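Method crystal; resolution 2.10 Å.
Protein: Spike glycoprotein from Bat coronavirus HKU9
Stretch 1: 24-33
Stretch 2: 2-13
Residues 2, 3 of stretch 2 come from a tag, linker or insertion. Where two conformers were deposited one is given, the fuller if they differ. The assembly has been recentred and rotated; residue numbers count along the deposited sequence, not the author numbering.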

# COMPACT_ATOMS: atom_id res chain seq x y z
N ARG A 24 -0.37 -3.02 7.14
CA ARG A 24 0.91 -3.55 6.66
C ARG A 24 0.98 -5.06 6.80
O ARG A 24 0.54 -5.63 7.80
CB ARG A 24 2.07 -2.90 7.42
CG ARG A 24 3.42 -3.58 7.22
CD ARG A 24 4.56 -2.65 7.57
NE ARG A 24 4.64 -1.53 6.63
CZ ARG A 24 5.50 -0.52 6.73
NH1 ARG A 24 6.36 -0.48 7.74
NH2 ARG A 24 5.50 0.44 5.82
N TYR A 25 1.53 -5.71 5.77
CA TYR A 25 1.78 -7.15 5.81
C TYR A 25 3.23 -7.41 5.44
O TYR A 25 3.70 -6.99 4.38
CB TYR A 25 0.83 -7.90 4.88
CG TYR A 25 -0.63 -7.63 5.16
CD1 TYR A 25 -1.34 -8.43 6.04
CD2 TYR A 25 -1.28 -6.56 4.56
CE1 TYR A 25 -2.68 -8.17 6.30
CE2 TYR A 25 -2.61 -6.30 4.82
CZ TYR A 25 -3.31 -7.11 5.69
OH TYR A 25 -4.63 -6.85 5.95
N MET A 26 3.96 -8.09 6.32
CA MET A 26 5.37 -8.35 6.09
C MET A 26 5.60 -9.77 5.59
O MET A 26 5.16 -10.74 6.21
CB MET A 26 6.17 -8.09 7.36
CG MET A 26 6.19 -6.62 7.77
SD MET A 26 7.04 -6.34 9.34
CE MET A 26 7.12 -4.55 9.36
N LEU A 27 6.30 -9.88 4.46
CA LEU A 27 6.64 -11.15 3.84
C LEU A 27 8.14 -11.40 3.95
O LEU A 27 8.96 -10.59 3.47
CB LEU A 27 6.23 -11.17 2.37
CG LEU A 27 4.85 -10.61 2.02
CD1 LEU A 27 4.62 -10.70 0.52
CD2 LEU A 27 3.76 -11.34 2.78
N TYR A 28 8.49 -12.52 4.57
CA TYR A 28 9.88 -12.86 4.84
C TYR A 28 10.09 -14.38 4.84
O TYR A 28 9.29 -15.11 5.42
CB TYR A 28 10.32 -12.27 6.18
CG TYR A 28 11.74 -12.59 6.56
CD1 TYR A 28 12.04 -13.64 7.42
CD2 TYR A 28 12.80 -11.83 6.06
CE1 TYR A 28 13.34 -13.93 7.77
CE2 TYR A 28 14.11 -12.12 6.40
CZ TYR A 28 14.37 -13.17 7.26
OH TYR A 28 15.67 -13.46 7.60
N ASP A 29 11.15 -14.83 4.18
CA ASP A 29 11.53 -16.25 4.14
C ASP A 29 10.37 -17.13 3.69
O ASP A 29 9.92 -18.01 4.44
CB ASP A 29 12.04 -16.69 5.51
CG ASP A 29 12.73 -18.05 5.48
OD1 ASP A 29 12.90 -18.66 6.56
OD2 ASP A 29 13.11 -18.51 4.38
N CYS A 30 9.88 -16.90 2.48
CA CYS A 30 8.69 -17.61 2.00
C CYS A 30 8.48 -17.55 0.49
O CYS A 30 9.13 -16.78 -0.23
CB CYS A 30 7.44 -17.05 2.69
SG CYS A 30 7.02 -15.36 2.19
N VAL A 31 7.55 -18.39 0.03
CA VAL A 31 7.10 -18.36 -1.35
C VAL A 31 5.80 -17.56 -1.41
O VAL A 31 4.87 -17.81 -0.64
CB VAL A 31 6.88 -19.78 -1.91
CG1 VAL A 31 6.52 -19.72 -3.38
CG2 VAL A 31 8.12 -20.62 -1.71
N PHE A 32 5.73 -16.60 -2.33
CA PHE A 32 4.61 -15.69 -2.41
C PHE A 32 4.07 -15.58 -3.84
O PHE A 32 4.84 -15.49 -4.79
CB PHE A 32 5.02 -14.30 -1.90
CG PHE A 32 3.93 -13.27 -1.98
CD1 PHE A 32 4.07 -12.17 -2.80
CD2 PHE A 32 2.78 -13.41 -1.23
CE1 PHE A 32 3.07 -11.21 -2.88
CE2 PHE A 32 1.77 -12.46 -1.30
CZ PHE A 32 1.92 -11.36 -2.13
N ASP A 33 2.75 -15.61 -3.97
CA ASP A 33 2.12 -15.47 -5.28
C ASP A 33 1.89 -14.00 -5.61
O ASP A 33 0.87 -13.42 -5.23
CB ASP A 33 0.81 -16.25 -5.33
CG ASP A 33 0.19 -16.27 -6.72
OD1 ASP A 33 -1.00 -16.63 -6.83
OD2 ASP A 33 0.89 -15.93 -7.69
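Stretch 2 2-13: IQSYCTPPYSVL

A disulfide joins the two stretches: Cys-6 SG lies 2.0 Å from Cys-30 SG, with chi3 at -99°. Stretch 2 is extended here and runs parallel to stretch 1. Val-31 pairs with Tyr-5 at a CA-CA distance of 4.6 Å. Val-31 bonds through both of its backbone polar atoms. Its N donates to Ser-4 O at 2.8 Å, and its O accepts from Cys-6 N at 2.8 Å. Tyr-5 CA also approaches Val-31 O at 3.3 Å. Before this pairing, the tag residue Gln-3 donates from NE2 to Asp-29 OD2 at 2.7 Å. Beyond it, one water accepts from Asp-33 N at 3.0 Å and donates to Cys-6 O at 2.6 Å, so the contact continues through solvent.

Val-31 and Tyr-5 share one face of the sheet. Val-31 CB stands over the Tyr-5 ring, 3.8 Å from its centroid. Leu-27 CD2 packs on Cys-6 CB at 4.0 Å. The Phe-32 ring meets Pro-8 at its edge, CE2 to CA 3.9 Å.

Stretch 2 then reaches Pro-9, the N-cap of a helix that starts at Tyr-10. Pro-9 CB covers one face of the Tyr-25 ring, 4.0 Å from the centroid. From the first helical turn, Val-12 CG1 reaches Tyr-25 CE2 at 3.7 Å.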

# COMPACT_ATOMS: atom_id res chain seq x y z
N ILE A 2 13.28 -26.05 2.75
CA ILE A 2 11.94 -25.92 2.18
C ILE A 2 11.15 -24.81 2.86
O ILE A 2 10.77 -24.93 4.02
CB ILE A 2 11.15 -27.24 2.28
CG1 ILE A 2 11.92 -28.37 1.58
CG2 ILE A 2 9.77 -27.08 1.67
CD1 ILE A 2 11.26 -29.72 1.70
N GLN A 3 10.92 -23.73 2.13
CA GLN A 3 10.22 -22.56 2.67
C GLN A 3 8.71 -22.77 2.72
O GLN A 3 8.15 -23.58 1.99
CB GLN A 3 10.53 -21.32 1.83
CG GLN A 3 12.00 -20.94 1.80
CD GLN A 3 12.25 -19.66 1.02
OE1 GLN A 3 11.90 -19.57 -0.16
NE2 GLN A 3 12.85 -18.68 1.67
N SER A 4 8.06 -22.01 3.60
CA SER A 4 6.61 -21.99 3.68
C SER A 4 6.04 -21.02 2.65
O SER A 4 6.79 -20.27 2.02
CB SER A 4 6.15 -21.60 5.08
OG SER A 4 6.60 -20.30 5.42
N TYR A 5 4.73 -21.03 2.48
CA TYR A 5 4.05 -20.08 1.59
C TYR A 5 3.46 -18.92 2.39
O TYR A 5 2.75 -19.13 3.36
CB TYR A 5 2.94 -20.77 0.80
CG TYR A 5 3.37 -21.39 -0.51
CD1 TYR A 5 3.02 -20.80 -1.72
CD2 TYR A 5 4.11 -22.56 -0.54
CE1 TYR A 5 3.40 -21.37 -2.92
CE2 TYR A 5 4.50 -23.13 -1.74
CZ TYR A 5 4.14 -22.53 -2.93
OH TYR A 5 4.53 -23.09 -4.12
N CYS A 6 3.76 -17.70 1.97
CA CYS A 6 3.13 -16.53 2.56
C CYS A 6 1.69 -16.41 2.08
O CYS A 6 1.40 -16.59 0.89
CB CYS A 6 3.91 -15.25 2.23
SG CYS A 6 5.35 -14.98 3.28
N THR A 7 0.79 -16.11 3.01
CA THR A 7 -0.62 -15.93 2.69
C THR A 7 -0.88 -14.52 2.15
O THR A 7 -0.60 -13.54 2.83
CB THR A 7 -1.51 -16.16 3.92
OG1 THR A 7 -1.30 -17.49 4.42
CG2 THR A 7 -2.98 -15.98 3.57
N PRO A 8 -1.41 -14.43 0.92
CA PRO A 8 -1.76 -13.14 0.33
C PRO A 8 -2.96 -12.51 1.05
O PRO A 8 -3.82 -13.24 1.52
CB PRO A 8 -2.12 -13.49 -1.12
CG PRO A 8 -1.59 -14.88 -1.34
CD PRO A 8 -1.66 -15.54 -0.00
N PRO A 9 -2.99 -11.17 1.14
CA PRO A 9 -4.06 -10.47 1.84
C PRO A 9 -5.32 -10.25 0.98
O PRO A 9 -5.67 -9.11 0.70
CB PRO A 9 -3.41 -9.13 2.20
CG PRO A 9 -2.45 -8.90 1.08
CD PRO A 9 -1.94 -10.25 0.67
N TYR A 10 -5.97 -11.34 0.59
CA TYR A 10 -7.18 -11.28 -0.24
C TYR A 10 -8.26 -10.37 0.35
O TYR A 10 -8.82 -9.50 -0.33
CB TYR A 10 -7.76 -12.68 -0.44
CG TYR A 10 -6.88 -13.67 -1.19
CD1 TYR A 10 -6.82 -13.67 -2.57
CD2 TYR A 10 -6.14 -14.62 -0.50
CE1 TYR A 10 -6.03 -14.58 -3.25
CE2 TYR A 10 -5.35 -15.53 -1.16
CZ TYR A 10 -5.30 -15.50 -2.54
OH TYR A 10 -4.51 -16.41 -3.22
N SER A 11 -8.54 -10.58 1.64
CA SER A 11 -9.62 -9.88 2.32
C SER A 11 -9.44 -8.37 2.31
O SER A 11 -10.39 -7.63 2.04
CB SER A 11 -9.73 -10.37 3.77
OG SER A 11 -8.50 -10.22 4.45
N VAL A 12 -8.23 -7.90 2.61
CA VAL A 12 -7.97 -6.47 2.65
C VAL A 12 -7.93 -5.91 1.23
O VAL A 12 -8.17 -4.72 1.02
CB VAL A 12 -6.65 -6.16 3.39
CG1 VAL A 12 -5.46 -6.17 2.44
CG2 VAL A 12 -6.75 -4.82 4.08
N LEU A 13 -7.64 -6.78 0.26
CA LEU A 13 -7.61 -6.36 -1.13
C LEU A 13 -9.01 -6.14 -1.66
O LEU A 13 -9.23 -5.29 -2.52
CB LEU A 13 -6.88 -7.39 -1.99
CG LEU A 13 -5.36 -7.35 -1.92
CD1 LEU A 13 -4.76 -8.45 -2.78
CD2 LEU A 13 -4.84 -5.99 -2.35
O HOH W 1 1.54 -17.05 -1.69